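Local coordinates for putative ABC transporter, ATP-binding protein ComA (Streptococcus mutans, PDB 3K8U) that is a putative ABC transporter ATP-binding protein, seen here through its peptidase domain, a member of the peptidase C39 family in clan CA, at residues Q47-A51 and L52-E56; H87-G91 and K92-H96; N78-T81 and Y82-V86. All coordinates share one frame; numbering follows the deposited sequence.

How the interactions relate
All three contacts are local, each between residues close in sequence. Interaction 1 is partly buried. It starts helix 51-60, with backbone bonds and a threonine cap. Interaction 2 lies at the surface, at the turn that joins strand 84-90 to strand 93-104. Its chemistry is mostly polar, with histidine, lysine and arginine side chains. Interaction 3 is partly buried and apolar, where a loop enters strand 84-90. Interactions 2 and 3 use the two halves of strand 84-90; the centres of the two contacts are about 20 Å apart. Interaction 1 touches both: Gln95 packs on Thr49 and Thr50, and Ile54 on Ile85.

Interaction 1 of 3, residues Q47-A51 and L52-E56; sequences QGTTA and LGIVE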
ATOM      1  N   GLN A  47      -8.401  14.441  -5.178  1.00 39.95           N
ATOM      2  CA  GLN A  47      -9.069  13.146  -5.051  1.00 39.84           C
ATOM      3  C   GLN A  47      -8.141  12.033  -4.557  1.00 38.87           C
ATOM      4  O   GLN A  47      -8.607  10.979  -4.118  1.00 39.14           O
ATOM      5  CB  GLN A  47      -9.695  12.738  -6.386  1.00 42.30           C
ATOM      6  CG  GLN A  47     -10.804  13.662  -6.861  1.00 46.15           C
ATOM      7  CD  GLN A  47     -11.408  13.209  -8.175  1.00 47.86           C
ATOM      8  OE1 GLN A  47     -12.234  12.296  -8.212  1.00 49.90           O
ATOM      9  NE2 GLN A  47     -10.995  13.846  -9.266  1.00 49.54           N
ATOM     10  N   GLY A  48      -6.832  12.262  -4.646  1.00 35.85           N
ATOM     11  CA  GLY A  48      -5.876  11.265  -4.197  1.00 32.62           C
ATOM     12  C   GLY A  48      -4.952  10.750  -5.283  1.00 29.93           C
ATOM     13  O   GLY A  48      -4.655  11.453  -6.252  1.00 30.09           O
ATOM     14  N   THR A  49      -4.482   9.519  -5.109  1.00 27.44           N
ATOM     15  CA  THR A  49      -3.574   8.901  -6.066  1.00 26.17           C
ATOM     16  C   THR A  49      -4.231   7.698  -6.721  1.00 25.89           C
ATOM     17  O   THR A  49      -4.924   6.923  -6.062  1.00 27.60           O
ATOM     18  CB  THR A  49      -2.280   8.410  -5.379  1.00 26.07           C
ATOM     19  OG1 THR A  49      -1.824   9.399  -4.452  1.00 26.17           O
ATOM     20  CG2 THR A  49      -1.186   8.150  -6.410  1.00 24.50           C
ATOM     21  N   THR A  50      -4.029   7.559  -8.026  1.00 25.81           N
ATOM     22  CA  THR A  50      -4.579   6.428  -8.758  1.00 23.77           C
ATOM     23  C   THR A  50      -3.539   5.318  -8.676  1.00 23.44           C
ATOM     24  O   THR A  50      -2.389   5.563  -8.295  1.00 20.66           O
ATOM     25  CB  THR A  50      -4.830   6.769 -10.244  1.00 23.66           C
ATOM     26  OG1 THR A  50      -3.583   7.045 -10.891  1.00 22.01           O
ATOM     27  CG2 THR A  50      -5.737   7.986 -10.372  1.00 26.02           C
ATOM     28  N   ALA A  51      -3.945   4.098  -9.008  1.00 24.19           N
ATOM     29  CA  ALA A  51      -3.032   2.960  -8.982  1.00 23.87           C
ATOM     30  C   ALA A  51      -1.910   3.205  -9.987  1.00 24.96           C
ATOM     31  O   ALA A  51      -0.756   2.842  -9.747  1.00 23.11           O
ATOM     32  CB  ALA A  51      -3.779   1.682  -9.323  1.00 24.42           C
ATOM     33  N   LEU A  52      -2.259   3.845 -11.102  1.00 25.22           N
ATOM     34  CA  LEU A  52      -1.300   4.165 -12.157  1.00 27.26           C
ATOM     35  C   LEU A  52      -0.257   5.145 -11.619  1.00 25.81           C
ATOM     36  O   LEU A  52       0.934   5.018 -11.908  1.00 25.33           O
ATOM     37  CB  LEU A  52      -2.025   4.792 -13.352  1.00 31.21           C
ATOM     38  CG  LEU A  52      -1.789   4.203 -14.748  1.00 34.85           C
ATOM     39  CD1 LEU A  52      -0.318   4.298 -15.130  1.00 35.56           C
ATOM     40  CD2 LEU A  52      -2.265   2.759 -14.782  1.00 37.27           C
ATOM     41  N   GLY A  53      -0.720   6.116 -10.831  1.00 24.60           N
ATOM     42  CA  GLY A  53       0.165   7.106 -10.242  1.00 23.34           C
ATOM     43  C   GLY A  53       1.185   6.478  -9.309  1.00 23.16           C
ATOM     44  O   GLY A  53       2.356   6.863  -9.311  1.00 22.35           O
ATOM     45  N   ILE A  54       0.746   5.518  -8.499  1.00 21.08           N
ATOM     46  CA  ILE A  54       1.647   4.829  -7.578  1.00 20.79           C
ATOM     47  C   ILE A  54       2.709   4.069  -8.379  1.00 22.03           C
ATOM     48  O   ILE A  54       3.909   4.161  -8.095  1.00 21.22           O
ATOM     49  CB  ILE A  54       0.879   3.835  -6.667  1.00 19.85           C
ATOM     50  CG1 ILE A  54       0.002   4.596  -5.672  1.00 19.61           C
ATOM     51  CG2 ILE A  54       1.854   2.925  -5.927  1.00 19.59           C
ATOM     52  CD1 ILE A  54      -0.817   3.692  -4.766  1.00 18.18           C
ATOM     53  N   VAL A  55       2.257   3.347  -9.401  1.00 22.59           N
ATOM     54  CA  VAL A  55       3.141   2.566 -10.259  1.00 26.10           C
ATOM     55  C   VAL A  55       4.160   3.443 -10.986  1.00 26.57           C
ATOM     56  O   VAL A  55       5.352   3.129 -11.005  1.00 27.31           O
ATOM     57  CB  VAL A  55       2.330   1.738 -11.284  1.00 26.30           C
ATOM     58  CG1 VAL A  55       3.252   1.101 -12.314  1.00 28.54           C
ATOM     59  CG2 VAL A  55       1.535   0.658 -10.566  1.00 28.47           C
ATOM     60  N   GLU A  56       3.692   4.547 -11.565  1.00 28.56           N
ATOM     61  CA  GLU A  56       4.566   5.470 -12.287  1.00 30.09           C
ATOM     62  C   GLU A  56       5.642   6.044 -11.376  1.00 29.76           C
ATOM     63  O   GLU A  56       6.813   6.116 -11.756  1.00 29.11           O
ATOM     64  CB  GLU A  56       3.758   6.611 -12.911  1.00 33.53           C
ATOM     65  CG  GLU A  56       2.846   6.179 -14.050  1.00 39.87           C
ATOM     66  CD  GLU A  56       2.083   7.337 -14.673  1.00 43.98           C
ATOM     67  OE1 GLU A  56       1.588   8.213 -13.927  1.00 46.27           O
ATOM     68  OE2 GLU A  56       1.973   7.366 -15.918  1.00 46.11           O
TER
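Ala51, Leu52 and Ile54 form the first turn of helix 51-60, with Thr50 as the N-cap just before it. Ala51 is the first helical residue. Its carbonyl O accepts from Val55 N at 3.1 Å. One step earlier, Thr50 O accepts from Ile54 N, also at 3.1 Å. These two bonds start the helical ladder.

Leu52 meets the cap. Its CB lies 3.7 Å from Thr50 OG1 and flanks the capping oxygen. That oxygen accepts the N-H of Gly53, the residue after Leu52, at 3.0 Å, and the angle at the hydrogen is 151°. The hydroxyl is placed for this by a chi1 of 64°, which sets OG1 between the backbone N and the carbonyl carbon. The amide of Gly53 is thereby satisfied.

Ile54 works on the buried side. Its CG1 sits beside its own backbone N and lies 3.7 Å from Thr50 O. The same carbon meets Thr49 CG2 at 3.8 Å, and the two side chains cross at about a right angle. Thr49 turns this methyl to Ile54 while its OG1 is hydrogen-bonded to Thr44 OG1. Its carbonyl O is hydrogen-bonded to Tyr97 OH, which ties the loop to strand 93-104.

The helix start packs on the sheet. Ala51 touches Leu134, Ile54 touches Tyr97, and Val55 touches Thr65 and Ile136. Val55 also closes in on the turn itself: its CG2 lies 3.3 Å from Ala51 O, the oxygen that its own amide binds.

Interaction 2 of 3, residues H87-G91 and K92-H96; sequences HVIKG and KRLQH
His87 reaches across the hairpin and donates from NE2 to Leu94 O at 2.8 Å. The oxygen lies in the plane of the imidazole, but the donor sits 45° out of the carbonyl plane. The ring's CD2 edge also faces His96 O, at 3.2 Å. That oxygen accepts from Val88 N at 3.0 Å.

Nearer the turn, Lys90 and Arg93 run side by side and point the same way. Lys90 CB lies over one face of the guanidinium, and Lys90 CE comes 3.4 Å from Arg93 NH2. Lys90 CD meets His96 CD2 at 3.7 Å. On another side of the hairpin, Ile89 CD1 packs on Leu94 CD2 at 4.0 Å. The backbone closes with Arg93 N to Lys90 O at 2.9 Å and a longer return bond from Lys90 N to Arg93 O.

Outer residues hold these groups in place. The His87 ring stacks with Tyr97. Lys90 NZ forms a salt bridge with Glu130, which should offset the nearby arginine charge. His96 NE2 is hydrogen-bonded to Asp112.

Gly91, with positive phi, and Lys92 fill the corner. This is a beta hairpin with a two-residue type II' turn.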
ATOM      1  N   HIS A  87      -5.355  -1.934  -2.800  1.00 10.22           N
ATOM      2  CA  HIS A  87      -6.373  -0.896  -2.918  1.00 12.18           C
ATOM      3  C   HIS A  87      -7.591  -1.354  -2.122  1.00 11.42           C
ATOM      4  O   HIS A  87      -8.130  -2.443  -2.359  1.00 10.65           O
ATOM      5  CB  HIS A  87      -6.742  -0.700  -4.396  1.00 12.92           C
ATOM      6  CG  HIS A  87      -7.711   0.416  -4.646  1.00 16.66           C
ATOM      7  ND1 HIS A  87      -8.492   0.479  -5.781  1.00 16.86           N
ATOM      8  CD2 HIS A  87      -8.026   1.511  -3.913  1.00 17.76           C
ATOM      9  CE1 HIS A  87      -9.247   1.562  -5.735  1.00 17.77           C
ATOM     10  NE2 HIS A  87      -8.984   2.205  -4.612  1.00 17.95           N
ATOM     11  N   VAL A  88      -8.007  -0.539  -1.157  1.00 12.27           N
ATOM     12  CA  VAL A  88      -9.159  -0.877  -0.322  1.00 13.20           C
ATOM     13  C   VAL A  88     -10.178   0.249  -0.321  1.00 15.97           C
ATOM     14  O   VAL A  88      -9.810   1.426  -0.293  1.00 17.50           O
ATOM     15  CB  VAL A  88      -8.747  -1.182   1.140  1.00 13.87           C
ATOM     16  CG1 VAL A  88      -7.899  -2.445   1.197  1.00 13.74           C
ATOM     17  CG2 VAL A  88      -7.972   0.001   1.737  1.00 16.63           C
ATOM     18  N   ILE A  89     -11.456  -0.114  -0.394  1.00 14.86           N
ATOM     19  CA  ILE A  89     -12.528   0.876  -0.386  1.00 19.66           C
ATOM     20  C   ILE A  89     -13.001   1.034   1.058  1.00 22.46           C
ATOM     21  O   ILE A  89     -13.412   0.066   1.693  1.00 22.32           O
ATOM     22  CB  ILE A  89     -13.735   0.430  -1.258  1.00 20.08           C
ATOM     23  CG1 ILE A  89     -13.268   0.042  -2.663  1.00 17.67           C
ATOM     24  CG2 ILE A  89     -14.782   1.546  -1.326  1.00 20.69           C
ATOM     25  CD1 ILE A  89     -12.672   1.184  -3.476  1.00 17.82           C
ATOM     26  N   LYS A  90     -12.891   2.244   1.591  1.00 27.72           N
ATOM     27  CA  LYS A  90     -13.319   2.501   2.961  1.00 31.85           C
ATOM     28  C   LYS A  90     -14.349   3.615   2.957  1.00 34.29           C
ATOM     29  O   LYS A  90     -14.005   4.792   2.834  1.00 34.76           O
ATOM     30  CB  LYS A  90     -12.123   2.873   3.838  1.00 32.60           C
ATOM     31  CG  LYS A  90     -11.084   1.772   3.955  1.00 33.12           C
ATOM     32  CD  LYS A  90     -10.037   2.101   5.001  1.00 35.50           C
ATOM     33  CE  LYS A  90     -10.642   2.181   6.391  1.00 36.22           C
ATOM     34  NZ  LYS A  90     -11.272   0.902   6.811  1.00 38.94           N
ATOM     35  N   GLY A  91     -15.616   3.234   3.093  1.00 36.75           N
ATOM     36  CA  GLY A  91     -16.686   4.213   3.069  1.00 38.31           C
ATOM     37  C   GLY A  91     -16.707   4.838   1.689  1.00 39.50           C
ATOM     38  O   GLY A  91     -16.667   4.124   0.685  1.00 40.02           O
ATOM     39  N   LYS A  92     -16.720   6.167   1.633  1.00 39.13           N
ATOM     40  CA  LYS A  92     -16.728   6.867   0.355  1.00 40.28           C
ATOM     41  C   LYS A  92     -15.315   7.099  -0.184  1.00 39.39           C
ATOM     42  O   LYS A  92     -15.142   7.695  -1.247  1.00 40.93           O
ATOM     43  CB  LYS A  92     -17.494   8.190   0.466  1.00 42.32           C
ATOM     44  CG  LYS A  92     -18.942   8.020   0.919  1.00 45.20           C
ATOM     45  CD  LYS A  92     -19.795   9.245   0.613  1.00 48.04           C
ATOM     46  CE  LYS A  92     -20.021   9.406  -0.886  1.00 49.55           C
ATOM     47  NZ  LYS A  92     -20.955  10.526  -1.200  1.00 50.63           N
ATOM     48  N   ARG A  93     -14.312   6.630   0.556  1.00 37.46           N
ATOM     49  CA  ARG A  93     -12.917   6.772   0.145  1.00 35.82           C
ATOM     50  C   ARG A  93     -12.590   5.753  -0.945  1.00 32.33           C
ATOM     51  O   ARG A  93     -12.377   4.572  -0.669  1.00 29.45           O
ATOM     52  CB  ARG A  93     -11.976   6.612   1.347  1.00 36.20           C
ATOM     53  CG  ARG A  93     -11.940   7.830   2.264  1.00 39.50           C
ATOM     54  CD  ARG A  93     -11.055   7.606   3.483  1.00 41.28           C
ATOM     55  NE  ARG A  93     -11.686   6.728   4.467  1.00 42.91           N
ATOM     56  CZ  ARG A  93     -11.069   6.218   5.530  1.00 44.45           C
ATOM     57  NH1 ARG A  93      -9.790   6.489   5.763  1.00 43.46           N
ATOM     58  NH2 ARG A  93     -11.739   5.439   6.371  1.00 44.50           N
ATOM     59  N   LEU A  94     -12.582   6.227  -2.187  1.00 31.82           N
ATOM     60  CA  LEU A  94     -12.312   5.387  -3.351  1.00 30.05           C
ATOM     61  C   LEU A  94     -10.838   5.276  -3.736  1.00 29.01           C
ATOM     62  O   LEU A  94     -10.496   4.542  -4.663  1.00 28.18           O
ATOM     63  CB  LEU A  94     -13.120   5.886  -4.552  1.00 31.26           C
ATOM     64  CG  LEU A  94     -14.640   5.722  -4.474  1.00 32.29           C
ATOM     65  CD1 LEU A  94     -15.305   6.487  -5.607  1.00 32.68           C
ATOM     66  CD2 LEU A  94     -15.011   4.246  -4.529  1.00 32.52           C
ATOM     67  N   GLN A  95      -9.971   5.993  -3.021  1.00 26.86           N
ATOM     68  CA  GLN A  95      -8.536   5.967  -3.294  1.00 25.83           C
ATOM     69  C   GLN A  95      -7.703   5.774  -2.025  1.00 23.12           C
ATOM     70  O   GLN A  95      -6.783   6.544  -1.737  1.00 23.96           O
ATOM     71  CB  GLN A  95      -8.097   7.241  -4.030  1.00 30.34           C
ATOM     72  CG  GLN A  95      -8.721   7.426  -5.411  1.00 34.84           C
ATOM     73  CD  GLN A  95      -8.180   6.460  -6.455  1.00 38.81           C
ATOM     74  OE1 GLN A  95      -7.628   5.403  -6.129  1.00 41.73           O
ATOM     75  NE2 GLN A  95      -8.330   6.825  -7.724  1.00 39.49           N
ATOM     76  N   HIS A  96      -8.046   4.750  -1.253  1.00 18.16           N
ATOM     77  CA  HIS A  96      -7.312   4.446  -0.034  1.00 16.18           C
ATOM     78  C   HIS A  96      -6.515   3.168  -0.278  1.00 14.61           C
ATOM     79  O   HIS A  96      -6.951   2.295  -1.030  1.00 13.59           O
ATOM     80  CB  HIS A  96      -8.260   4.261   1.154  1.00 16.12           C
ATOM     81  CG  HIS A  96      -7.587   4.427   2.480  1.00 18.69           C
ATOM     82  ND1 HIS A  96      -7.325   5.666   3.029  1.00 18.84           N
ATOM     83  CD2 HIS A  96      -7.082   3.518   3.347  1.00 16.83           C
ATOM     84  CE1 HIS A  96      -6.686   5.512   4.174  1.00 18.22           C
ATOM     85  NE2 HIS A  96      -6.527   4.219   4.390  1.00 18.37           N
TER

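Interaction 3 of 3, residues N78-T81 and Y82-V86; sequences NDLT and YPFIV
Tyr82 OH touches Leu80 CD2 at 3.5 Å and makes a weak hydrogen bond to Ser103 OG. The rest of the contact is apolar. Leu80 is its centre. Its CG lies over one face of the Tyr82 ring, about 4.1 Å above the plane and shifted toward the rim. Its CD2 comes closer, 3.6 Å from Tyr82 CZ. The same methyl meets Phe84 CE2 at 3.9 Å. The leucine side chain crosses both aromatic side chains at about a right angle. With chi1 at -175°, its CG lies anti to the backbone N, which brings the branch to the two rings.

The rings also meet each other, with Tyr82 CE1 3.7 Å from Phe84 CE2. Phe84 CG lies between its backbone N and carbonyl carbon (chi1 59°), which puts the ring beside Leu80 and Thr81 O. Thr81 O lies 3.6 Å from Phe84 CD2, oblique to that ring. This oxygen is buried by the contact and has no polar partner in the model.

The peptide bond between Tyr82 and Pro83 is cis. It bends the chain just before the strand that starts at Phe84, between the two aromatic residues.

The contact sits where a loop enters strand 84-90 of the antiparallel sheet. Backbone bonds join Phe84 to Val100 on strand 93-104 and Ile85 to Ile136 on strand 134-140. The Phe84 ring stacks with Phe137, and Leu74 and Phe75 of the preceding loop pack on it as well. Pro83 and Ile85 rest instead on helix 17-28, through His28, Val21 and Val25.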
ATOM      1  N   ASN A  78       2.774 -19.731   0.340  1.00 22.43           N
ATOM      2  CA  ASN A  78       3.936 -19.582   1.220  1.00 25.62           C
ATOM      3  C   ASN A  78       5.154 -18.836   0.679  1.00 25.92           C
ATOM      4  O   ASN A  78       5.986 -18.370   1.459  1.00 28.10           O
ATOM      5  CB  ASN A  78       4.344 -20.944   1.792  1.00 28.00           C
ATOM      6  CG  ASN A  78       3.254 -21.564   2.659  1.00 30.75           C
ATOM      7  OD1 ASN A  78       2.402 -20.861   3.206  1.00 34.41           O
ATOM      8  ND2 ASN A  78       3.276 -22.885   2.785  1.00 33.27           N
ATOM      9  N   ASP A  79       5.263 -18.717  -0.641  1.00 25.34           N
ATOM     10  CA  ASP A  79       6.384 -18.000  -1.248  1.00 25.44           C
ATOM     11  C   ASP A  79       6.049 -16.529  -1.532  1.00 24.66           C
ATOM     12  O   ASP A  79       6.810 -15.833  -2.204  1.00 24.12           O
ATOM     13  CB  ASP A  79       6.829 -18.685  -2.542  1.00 27.38           C
ATOM     14  CG  ASP A  79       7.610 -19.974  -2.300  1.00 31.26           C
ATOM     15  OD1 ASP A  79       7.964 -20.277  -1.137  1.00 32.17           O
ATOM     16  OD2 ASP A  79       7.874 -20.684  -3.293  1.00 32.34           O
ATOM     17  N   LEU A  80       4.915 -16.059  -1.015  1.00 22.55           N
ATOM     18  CA  LEU A  80       4.490 -14.676  -1.223  1.00 20.75           C
ATOM     19  C   LEU A  80       5.514 -13.695  -0.646  1.00 21.69           C
ATOM     20  O   LEU A  80       6.003 -13.882   0.467  1.00 21.59           O
ATOM     21  CB  LEU A  80       3.119 -14.438  -0.581  1.00 19.24           C
ATOM     22  CG  LEU A  80       2.464 -13.074  -0.808  1.00 19.79           C
ATOM     23  CD1 LEU A  80       2.288 -12.818  -2.294  1.00 18.26           C
ATOM     24  CD2 LEU A  80       1.120 -13.027  -0.099  1.00 20.91           C
ATOM     25  N   THR A  81       5.865 -12.679  -1.426  1.00 21.21           N
ATOM     26  CA  THR A  81       6.831 -11.687  -0.975  1.00 24.21           C
ATOM     27  C   THR A  81       6.150 -10.459  -0.400  1.00 22.58           C
ATOM     28  O   THR A  81       5.342  -9.812  -1.070  1.00 24.22           O
ATOM     29  CB  THR A  81       7.772 -11.236  -2.111  1.00 26.97           C
ATOM     30  OG1 THR A  81       7.001 -10.677  -3.182  1.00 32.60           O
ATOM     31  CG2 THR A  81       8.594 -12.410  -2.624  1.00 29.44           C
ATOM     32  N   TYR A  82       6.464 -10.169   0.857  1.00 20.50           N
ATOM     33  CA  TYR A  82       5.930  -9.010   1.558  1.00 19.88           C
ATOM     34  C   TYR A  82       7.071  -8.001   1.660  1.00 19.77           C
ATOM     35  O   TYR A  82       8.242  -8.379   1.629  1.00 19.28           O
ATOM     36  CB  TYR A  82       5.476  -9.399   2.966  1.00 19.90           C
ATOM     37  CG  TYR A  82       4.309 -10.355   3.024  1.00 20.19           C
ATOM     38  CD1 TYR A  82       2.996  -9.891   2.919  1.00 21.74           C
ATOM     39  CD2 TYR A  82       4.510 -11.719   3.230  1.00 22.35           C
ATOM     40  CE1 TYR A  82       1.912 -10.763   3.025  1.00 20.61           C
ATOM     41  CE2 TYR A  82       3.433 -12.600   3.335  1.00 21.37           C
ATOM     42  CZ  TYR A  82       2.142 -12.115   3.234  1.00 21.86           C
ATOM     43  OH  TYR A  82       1.080 -12.979   3.356  1.00 22.37           O
ATOM     44  N   PRO A  83       6.748  -6.704   1.772  1.00 18.53           N
ATOM     45  CA  PRO A  83       5.392  -6.152   1.806  1.00 16.93           C
ATOM     46  C   PRO A  83       4.929  -5.733   0.415  1.00 15.54           C
ATOM     47  O   PRO A  83       5.717  -5.714  -0.534  1.00 16.42           O
ATOM     48  CB  PRO A  83       5.572  -4.929   2.700  1.00 16.82           C
ATOM     49  CG  PRO A  83       6.899  -4.397   2.216  1.00 19.41           C
ATOM     50  CD  PRO A  83       7.748  -5.657   2.071  1.00 18.51           C
ATOM     51  N   PHE A  84       3.634  -5.465   0.282  1.00 14.01           N
ATOM     52  CA  PHE A  84       3.088  -4.986  -0.982  1.00 12.49           C
ATOM     53  C   PHE A  84       1.916  -4.048  -0.720  1.00 12.69           C
ATOM     54  O   PHE A  84       1.474  -3.896   0.422  1.00 14.14           O
ATOM     55  CB  PHE A  84       2.734  -6.129  -1.947  1.00 13.59           C
ATOM     56  CG  PHE A  84       1.734  -7.107  -1.413  1.00 13.28           C
ATOM     57  CD1 PHE A  84       0.379  -6.963  -1.701  1.00 12.98           C
ATOM     58  CD2 PHE A  84       2.148  -8.202  -0.659  1.00 15.54           C
ATOM     59  CE1 PHE A  84      -0.546  -7.894  -1.247  1.00 15.88           C
ATOM     60  CE2 PHE A  84       1.232  -9.140  -0.200  1.00 14.18           C
ATOM     61  CZ  PHE A  84      -0.118  -8.987  -0.493  1.00 14.27           C
ATOM     62  N   ILE A  85       1.437  -3.396  -1.771  1.00 10.89           N
ATOM     63  CA  ILE A  85       0.350  -2.430  -1.656  1.00 11.36           C
ATOM     64  C   ILE A  85      -0.979  -2.969  -2.169  1.00 10.46           C
ATOM     65  O   ILE A  85      -1.008  -3.704  -3.149  1.00 11.47           O
ATOM     66  CB  ILE A  85       0.720  -1.151  -2.438  1.00 11.78           C
ATOM     67  CG1 ILE A  85       1.988  -0.531  -1.838  1.00 14.63           C
ATOM     68  CG2 ILE A  85      -0.436  -0.151  -2.440  1.00 11.16           C
ATOM     69  CD1 ILE A  85       2.648   0.509  -2.723  1.00 17.40           C
ATOM     70  N   VAL A  86      -2.069  -2.627  -1.482  1.00 10.47           N
ATOM     71  CA  VAL A  86      -3.407  -3.046  -1.905  1.00 10.23           C
ATOM     72  C   VAL A  86      -4.373  -1.872  -1.906  1.00 11.67           C
ATOM     73  O   VAL A  86      -4.227  -0.930  -1.120  1.00 11.26           O
ATOM     74  CB  VAL A  86      -4.003  -4.178  -1.014  1.00 10.26           C
ATOM     75  CG1 VAL A  86      -3.218  -5.468  -1.203  1.00  8.60           C
ATOM     76  CG2 VAL A  86      -4.026  -3.766   0.457  1.00 12.01           C
TER